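Local coordinates for protein tRNA (uracil(54)-C(5))-methyltransferase (Pyrococcus abyssi, PDB 2JJQ) that methylates carbon 5 of uridine 54 in tRNA, using S-adenosyl-L-methionine as methyl donor and releasing S-adenosyl-L-homocysteine, at residues A[43-54]-A[66-76]. Numbering follows the deposited sequence.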
ATOM      1  N   PHE A  43      19.847   3.471  -5.820  1.00 25.57           N
ATOM      2  CA  PHE A  43      20.261   2.078  -5.579  1.00 24.91           C
ATOM      3  C   PHE A  43      21.707   1.985  -5.119  1.00 22.06           C
ATOM      4  O   PHE A  43      22.431   1.045  -5.454  1.00 22.03           O
ATOM      5  CB  PHE A  43      20.046   1.209  -6.816  1.00 25.98           C
ATOM      6  CG  PHE A  43      18.568   0.937  -7.121  1.00 31.24           C
ATOM      7  CD1 PHE A  43      17.778   0.177  -6.242  1.00 31.50           C
ATOM      8  CD2 PHE A  43      17.983   1.437  -8.268  1.00 33.73           C
ATOM      9  CE1 PHE A  43      16.431  -0.057  -6.522  1.00 36.24           C
ATOM     10  CE2 PHE A  43      16.640   1.198  -8.553  1.00 35.03           C
ATOM     11  CZ  PHE A  43      15.861   0.450  -7.691  1.00 35.45           C
ATOM     12  N   SER A  44      22.115   2.990  -4.363  1.00 20.76           N
ATOM     13  CA  SER A  44      23.404   2.964  -3.705  1.00 20.08           C
ATOM     14  C   SER A  44      23.201   2.781  -2.187  1.00 19.59           C
ATOM     15  O   SER A  44      22.073   2.859  -1.669  1.00 20.14           O
ATOM     16  CB  SER A  44      24.201   4.233  -4.069  1.00 18.69           C
ATOM     17  OG  SER A  44      23.662   5.398  -3.463  1.00 20.36           O
ATOM     18  N   ALA A  45      24.275   2.503  -1.481  1.00 18.94           N
ATOM     19  CA  ALA A  45      24.201   2.221  -0.030  1.00 18.03           C
ATOM     20  C   ALA A  45      25.252   3.046   0.666  1.00 18.70           C
ATOM     21  O   ALA A  45      26.380   3.164   0.143  1.00 18.07           O
ATOM     22  CB  ALA A  45      24.439   0.650   0.264  1.00 17.22           C
ATOM     23  N   PRO A  46      24.955   3.569   1.866  1.00 19.58           N
ATOM     24  CA  PRO A  46      26.000   4.282   2.566  1.00 20.55           C
ATOM     25  C   PRO A  46      27.180   3.359   2.773  1.00 20.92           C
ATOM     26  O   PRO A  46      26.996   2.198   3.182  1.00 21.42           O
ATOM     27  CB  PRO A  46      25.349   4.629   3.891  1.00 20.87           C
ATOM     28  CG  PRO A  46      23.827   4.722   3.557  1.00 19.11           C
ATOM     29  CD  PRO A  46      23.702   3.512   2.668  1.00 19.61           C
ATOM     30  N   GLY A  47      28.380   3.844   2.474  1.00 20.74           N
ATOM     31  CA  GLY A  47      29.571   2.971   2.607  1.00 22.61           C
ATOM     32  C   GLY A  47      30.066   2.481   1.243  1.00 22.71           C
ATOM     33  O   GLY A  47      31.221   2.061   1.093  1.00 23.70           O
ATOM     34  N   ASP A  48      29.200   2.525   0.236  1.00 20.62           N
ATOM     35  CA  ASP A  48      29.603   2.218  -1.149  1.00 20.96           C
ATOM     36  C   ASP A  48      30.699   3.169  -1.611  1.00 21.96           C
ATOM     37  O   ASP A  48      30.622   4.357  -1.382  1.00 21.21           O
ATOM     38  CB  ASP A  48      28.428   2.448  -2.094  1.00 20.81           C
ATOM     39  CG  ASP A  48      27.466   1.269  -2.209  1.00 19.15           C
ATOM     40  OD1 ASP A  48      27.739   0.127  -1.731  1.00 17.60           O
ATOM     41  OD2 ASP A  48      26.390   1.483  -2.868  1.00 20.50           O
ATOM     42  N   GLU A  49      31.722   2.640  -2.261  1.00 23.62           N
ATOM     43  CA  GLU A  49      32.747   3.480  -2.814  1.00 27.23           C
ATOM     44  C   GLU A  49      32.424   3.484  -4.306  1.00 26.70           C
ATOM     45  O   GLU A  49      32.312   2.425  -4.938  1.00 28.14           O
ATOM     46  CB  GLU A  49      34.134   2.907  -2.477  1.00 27.53           C
ATOM     47  CG  GLU A  49      35.289   3.628  -3.186  1.00 35.48           C
ATOM     48  CD  GLU A  49      36.605   2.845  -3.092  1.00 43.44           C
ATOM     49  OE1 GLU A  49      36.792   2.100  -2.090  1.00 45.04           O
ATOM     50  OE2 GLU A  49      37.447   2.975  -4.021  1.00 47.25           O
ATOM     51  N   ILE A  50      32.141   4.657  -4.852  1.00 27.43           N
ATOM     52  CA  ILE A  50      31.707   4.732  -6.255  1.00 27.99           C
ATOM     53  C   ILE A  50      32.500   5.771  -7.087  1.00 29.63           C
ATOM     54  O   ILE A  50      33.163   6.653  -6.547  1.00 29.22           O
ATOM     55  CB  ILE A  50      30.172   5.012  -6.373  1.00 28.54           C
ATOM     56  CG1 ILE A  50      29.835   6.464  -6.044  1.00 27.52           C
ATOM     57  CG2 ILE A  50      29.344   4.073  -5.419  1.00 25.87           C
ATOM     58  CD1 ILE A  50      28.554   6.884  -6.723  1.00 29.61           C
ATOM     59  N   ILE A  51      32.436   5.634  -8.401  1.00 31.90           N
ATOM     60  CA  ILE A  51      32.885   6.700  -9.309  1.00 34.50           C
ATOM     61  C   ILE A  51      31.672   7.118 -10.126  1.00 36.54           C
ATOM     62  O   ILE A  51      31.016   6.262 -10.715  1.00 35.99           O
ATOM     63  CB  ILE A  51      33.991   6.206 -10.279  1.00 33.93           C
ATOM     64  CG1 ILE A  51      35.215   5.749  -9.488  1.00 35.34           C
ATOM     65  CG2 ILE A  51      34.344   7.316 -11.293  1.00 34.25           C
ATOM     66  CD1 ILE A  51      36.064   4.674 -10.161  1.00 31.19           C
ATOM     67  N   VAL A  52      31.358   8.414 -10.143  1.00 39.50           N
ATOM     68  CA  VAL A  52      30.217   8.893 -10.925  1.00 43.27           C
ATOM     69  C   VAL A  52      30.691   9.155 -12.347  1.00 45.83           C
ATOM     70  O   VAL A  52      31.593   9.983 -12.563  1.00 46.59           O
ATOM     71  CB  VAL A  52      29.638  10.223 -10.372  1.00 43.11           C
ATOM     72  CG1 VAL A  52      28.454  10.709 -11.221  1.00 43.03           C
ATOM     73  CG2 VAL A  52      29.247  10.080  -8.905  1.00 43.37           C
ATOM     74  N   GLU A  53      30.098   8.454 -13.306  1.00 48.36           N
ATOM     75  CA  GLU A  53      30.462   8.621 -14.703  1.00 51.49           C
ATOM     76  C   GLU A  53      29.608   9.683 -15.390  1.00 52.99           C
ATOM     77  O   GLU A  53      30.123  10.644 -15.949  1.00 53.05           O
ATOM     78  CB  GLU A  53      30.328   7.292 -15.437  1.00 51.52           C
ATOM     79  CG  GLU A  53      31.190   6.195 -14.841  1.00 53.38           C
ATOM     80  CD  GLU A  53      30.683   4.821 -15.191  1.00 55.39           C
ATOM     81  OE1 GLU A  53      29.439   4.648 -15.260  1.00 57.02           O
ATOM     82  OE2 GLU A  53      31.524   3.919 -15.395  1.00 56.36           O
ATOM     83  N   ARG A  54      28.295   9.500 -15.332  1.00 55.46           N
ATOM     84  CA  ARG A  54      27.356  10.402 -15.986  1.00 57.68           C
ATOM     85  C   ARG A  54      26.483  11.082 -14.937  1.00 58.79           C
ATOM     86  O   ARG A  54      26.061  10.452 -13.962  1.00 58.33           O
ATOM     87  CB  ARG A  54      26.493   9.630 -16.994  1.00 57.77           C
ATOM     88  CG  ARG A  54      25.611  10.511 -17.889  1.00 60.59           C
ATOM     89  CD  ARG A  54      25.257   9.816 -19.201  1.00 64.16           C
ATOM     90  NE  ARG A  54      26.452   9.497 -19.988  1.00 66.22           N
ATOM     91  CZ  ARG A  54      27.085  10.364 -20.777  1.00 67.48           C
ATOM     92  NH1 ARG A  54      26.651  11.619 -20.890  1.00 67.60           N
ATOM     93  NH2 ARG A  54      28.163   9.983 -21.451  1.00 67.81           N
ATOM     94  N   GLN A  66      24.955   7.258 -14.487  1.00 44.39           N
ATOM     95  CA  GLN A  66      25.871   6.149 -14.765  1.00 43.97           C
ATOM     96  C   GLN A  66      27.004   6.208 -13.741  1.00 42.88           C
ATOM     97  O   GLN A  66      27.676   7.241 -13.602  1.00 43.05           O
ATOM     98  CB  GLN A  66      26.420   6.251 -16.191  1.00 44.61           C
ATOM     99  CG  GLN A  66      26.737   4.896 -16.840  1.00 47.12           C
ATOM    100  CD  GLN A  66      27.031   5.006 -18.339  1.00 50.45           C
ATOM    101  OE1 GLN A  66      27.394   6.080 -18.850  1.00 50.81           O
ATOM    102  NE2 GLN A  66      26.864   3.890 -19.054  1.00 51.75           N
ATOM    103  N   TRP A  67      27.186   5.124 -12.990  1.00 41.42           N
ATOM    104  CA  TRP A  67      28.209   5.098 -11.959  1.00 39.84           C
ATOM    105  C   TRP A  67      28.817   3.713 -11.830  1.00 39.27           C
ATOM    106  O   TRP A  67      28.237   2.720 -12.273  1.00 37.79           O
ATOM    107  CB  TRP A  67      27.687   5.608 -10.602  1.00 39.43           C
ATOM    108  CG  TRP A  67      26.442   4.911 -10.073  1.00 39.46           C
ATOM    109  CD1 TRP A  67      25.152   5.153 -10.447  1.00 39.80           C
ATOM    110  CD2 TRP A  67      26.379   3.888  -9.050  1.00 37.88           C
ATOM    111  NE1 TRP A  67      24.293   4.338  -9.736  1.00 41.36           N
ATOM    112  CE2 TRP A  67      25.018   3.558  -8.873  1.00 38.12           C
ATOM    113  CE3 TRP A  67      27.343   3.220  -8.272  1.00 37.30           C
ATOM    114  CZ2 TRP A  67      24.588   2.581  -7.956  1.00 38.08           C
ATOM    115  CZ3 TRP A  67      26.915   2.252  -7.362  1.00 36.02           C
ATOM    116  CH2 TRP A  67      25.546   1.947  -7.210  1.00 36.58           C
ATOM    117  N   LYS A  68      30.015   3.668 -11.245  1.00 38.13           N
ATOM    118  CA  LYS A  68      30.719   2.410 -11.066  1.00 37.75           C
ATOM    119  C   LYS A  68      30.817   2.100  -9.573  1.00 35.95           C
ATOM    120  O   LYS A  68      31.281   2.915  -8.784  1.00 35.55           O
ATOM    121  CB  LYS A  68      32.111   2.495 -11.703  1.00 38.19           C
ATOM    122  CG  LYS A  68      32.935   1.181 -11.723  1.00 41.68           C
ATOM    123  CD  LYS A  68      34.294   1.441 -12.431  1.00 46.75           C
ATOM    124  CE  LYS A  68      35.373   0.382 -12.141  1.00 47.87           C
ATOM    125  NZ  LYS A  68      35.006  -1.006 -12.498  1.00 50.65           N
ATOM    126  N   LEU A  69      30.389   0.914  -9.195  1.00 35.17           N
ATOM    127  CA  LEU A  69      30.574   0.463  -7.813  1.00 34.39           C
ATOM    128  C   LEU A  69      31.972  -0.128  -7.643  1.00 34.42           C
ATOM    129  O   LEU A  69      32.230  -1.240  -8.108  1.00 35.28           O
ATOM    130  CB  LEU A  69      29.502  -0.571  -7.437  1.00 34.26           C
ATOM    131  CG  LEU A  69      29.397  -1.096  -5.998  1.00 32.75           C
ATOM    132  CD1 LEU A  69      29.189  -0.010  -4.941  1.00 30.44           C
ATOM    133  CD2 LEU A  69      28.246  -2.073  -5.951  1.00 32.68           C
ATOM    134  N   VAL A  70      32.871   0.598  -6.988  1.00 33.42           N
ATOM    135  CA  VAL A  70      34.246   0.100  -6.752  1.00 33.02           C
ATOM    136  C   VAL A  70      34.364  -0.824  -5.524  1.00 33.26           C
ATOM    137  O   VAL A  70      35.091  -1.843  -5.542  1.00 33.26           O
ATOM    138  CB  VAL A  70      35.239   1.269  -6.586  1.00 33.02           C
ATOM    139  CG1 VAL A  70      36.631   0.739  -6.347  1.00 32.25           C
ATOM    140  CG2 VAL A  70      35.192   2.188  -7.819  1.00 32.30           C
ATOM    141  N   ARG A  71      33.674  -0.450  -4.445  1.00 31.46           N
ATOM    142  CA  ARG A  71      33.616  -1.258  -3.226  1.00 30.81           C
ATOM    143  C   ARG A  71      32.171  -1.265  -2.705  1.00 28.89           C
ATOM    144  O   ARG A  71      31.512  -0.223  -2.668  1.00 28.11           O
ATOM    145  CB  ARG A  71      34.562  -0.731  -2.142  1.00 31.58           C
ATOM    146  CG  ARG A  71      36.001  -1.216  -2.287  1.00 36.76           C
ATOM    147  CD  ARG A  71      36.837  -1.080  -0.993  1.00 45.14           C
ATOM    148  NE  ARG A  71      38.170  -1.677  -1.182  1.00 50.79           N
ATOM    149  CZ  ARG A  71      39.249  -1.411  -0.441  1.00 53.91           C
ATOM    150  NH1 ARG A  71      39.189  -0.544   0.572  1.00 54.30           N
ATOM    151  NH2 ARG A  71      40.406  -2.010  -0.722  1.00 55.49           N
ATOM    152  N   SER A  72      31.676  -2.449  -2.387  1.00 27.65           N
ATOM    153  CA  SER A  72      30.290  -2.623  -1.903  1.00 26.21           C
ATOM    154  C   SER A  72      30.173  -2.394  -0.410  1.00 23.66           C
ATOM    155  O   SER A  72      30.955  -2.912   0.377  1.00 23.07           O
ATOM    156  CB  SER A  72      29.759  -4.040  -2.204  1.00 27.13           C
ATOM    157  OG  SER A  72      29.429  -4.194  -3.563  1.00 32.30           O
ATOM    158  N   SER A  73      29.154  -1.636  -0.013  1.00 21.18           N
ATOM    159  CA  SER A  73      28.884  -1.377   1.369  1.00 19.66           C
ATOM    160  C   SER A  73      28.491  -2.689   2.016  1.00 18.82           C
ATOM    161  O   SER A  73      27.796  -3.488   1.389  1.00 18.39           O
ATOM    162  CB  SER A  73      27.639  -0.484   1.496  1.00 19.67           C
ATOM    163  OG  SER A  73      27.203  -0.400   2.848  1.00 21.19           O
ATOM    164  N   PRO A  74      28.858  -2.856   3.307  1.00 18.79           N
ATOM    165  CA  PRO A  74      28.445  -4.012   4.094  1.00 18.67           C
ATOM    166  C   PRO A  74      26.929  -3.892   4.420  1.00 19.02           C
ATOM    167  O   PRO A  74      26.335  -4.858   4.885  1.00 21.42           O
ATOM    168  CB  PRO A  74      29.270  -3.876   5.362  1.00 18.92           C
ATOM    169  CG  PRO A  74      29.431  -2.366   5.521  1.00 21.29           C
ATOM    170  CD  PRO A  74      29.631  -1.897   4.106  1.00 18.10           C
ATOM    171  N   LEU A  75      26.299  -2.746   4.136  1.00 17.91           N
ATOM    172  CA  LEU A  75      24.836  -2.632   4.353  1.00 17.19           C
ATOM    173  C   LEU A  75      24.029  -3.267   3.226  1.00 17.04           C
ATOM    174  O   LEU A  75      22.785  -3.337   3.311  1.00 17.56           O
ATOM    175  CB  LEU A  75      24.446  -1.158   4.508  1.00 17.40           C
ATOM    176  CG  LEU A  75      25.164  -0.411   5.629  1.00 18.28           C
ATOM    177  CD1 LEU A  75      24.646   0.976   5.703  1.00 24.30           C
ATOM    178  CD2 LEU A  75      24.928  -1.124   6.925  1.00 23.39           C
ATOM    179  N   ARG A  76      24.700  -3.698   2.153  1.00 17.25           N
ATOM    180  CA  ARG A  76      24.017  -4.246   0.988  1.00 17.97           C
ATOM    181  C   ARG A  76      23.698  -5.726   1.244  1.00 19.09           C
ATOM    182  O   ARG A  76      24.358  -6.379   2.065  1.00 19.19           O
ATOM    183  CB  ARG A  76      24.911  -4.137  -0.254  1.00 19.05           C
ATOM    184  CG  ARG A  76      25.031  -2.711  -0.771  1.00 19.62           C
ATOM    185  CD  ARG A  76      25.890  -2.532  -2.108  1.00 24.98           C
ATOM    186  NE  ARG A  76      24.949  -2.772  -3.164  1.00 32.43           N
ATOM    187  CZ  ARG A  76      24.428  -1.869  -3.976  1.00 26.45           C
ATOM    188  NH1 ARG A  76      24.830  -0.586  -4.007  1.00 26.30           N
ATOM    189  NH2 ARG A  76      23.544  -2.303  -4.823  1.00 30.03           N
TER
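D48 and R76 form a salt bridge where the antiparallel β-hairpin of the N-terminal TRAM-like domain opens into its flanking loops. Carboxylate and guanidinium are nearly coplanar (planes 19° apart), and R76 NH1 donates to the syn lone pair of D48 OD2, 2.8 Å from NH1 to OD2. A bend at chi3 of R76 (86°) turns the guanidinium edge to D48 OD2, and the same NH1 also donates to F43 O. From above the carboxylate plane, A45 N gives D48 OD2 a second bond (2.7 Å), while D48 OD1 is met nearly along its C-O axis by S73 N (2.8 Å). Three donors thus fix this buried carboxylate, which probably stays ionised. L69 CD1 packs against D48 CG at 3.5 Å, and CD2 of the same leucine lies on one face of the R76 guanidinium, offset toward its rim.

In the hairpin proper, I50 and W67 share a face; I50 CG2 reaches W67 CE3 obliquely (3.6 Å), and V41 of strand 39-41 touches both side chains. From the other face, I51 CD1 reaches V70 CG2. The backbone N atoms of V70 and R71 both donate to E49 O, making a classic bulge. Beyond it, G47 takes the third position of the type II turn A45-D48. Chi1 of S73 (170°) swings OG opposite the backbone N; S73 OG donates to P46 O at 2.6 Å and accepts from L75 N, closing an ST turn.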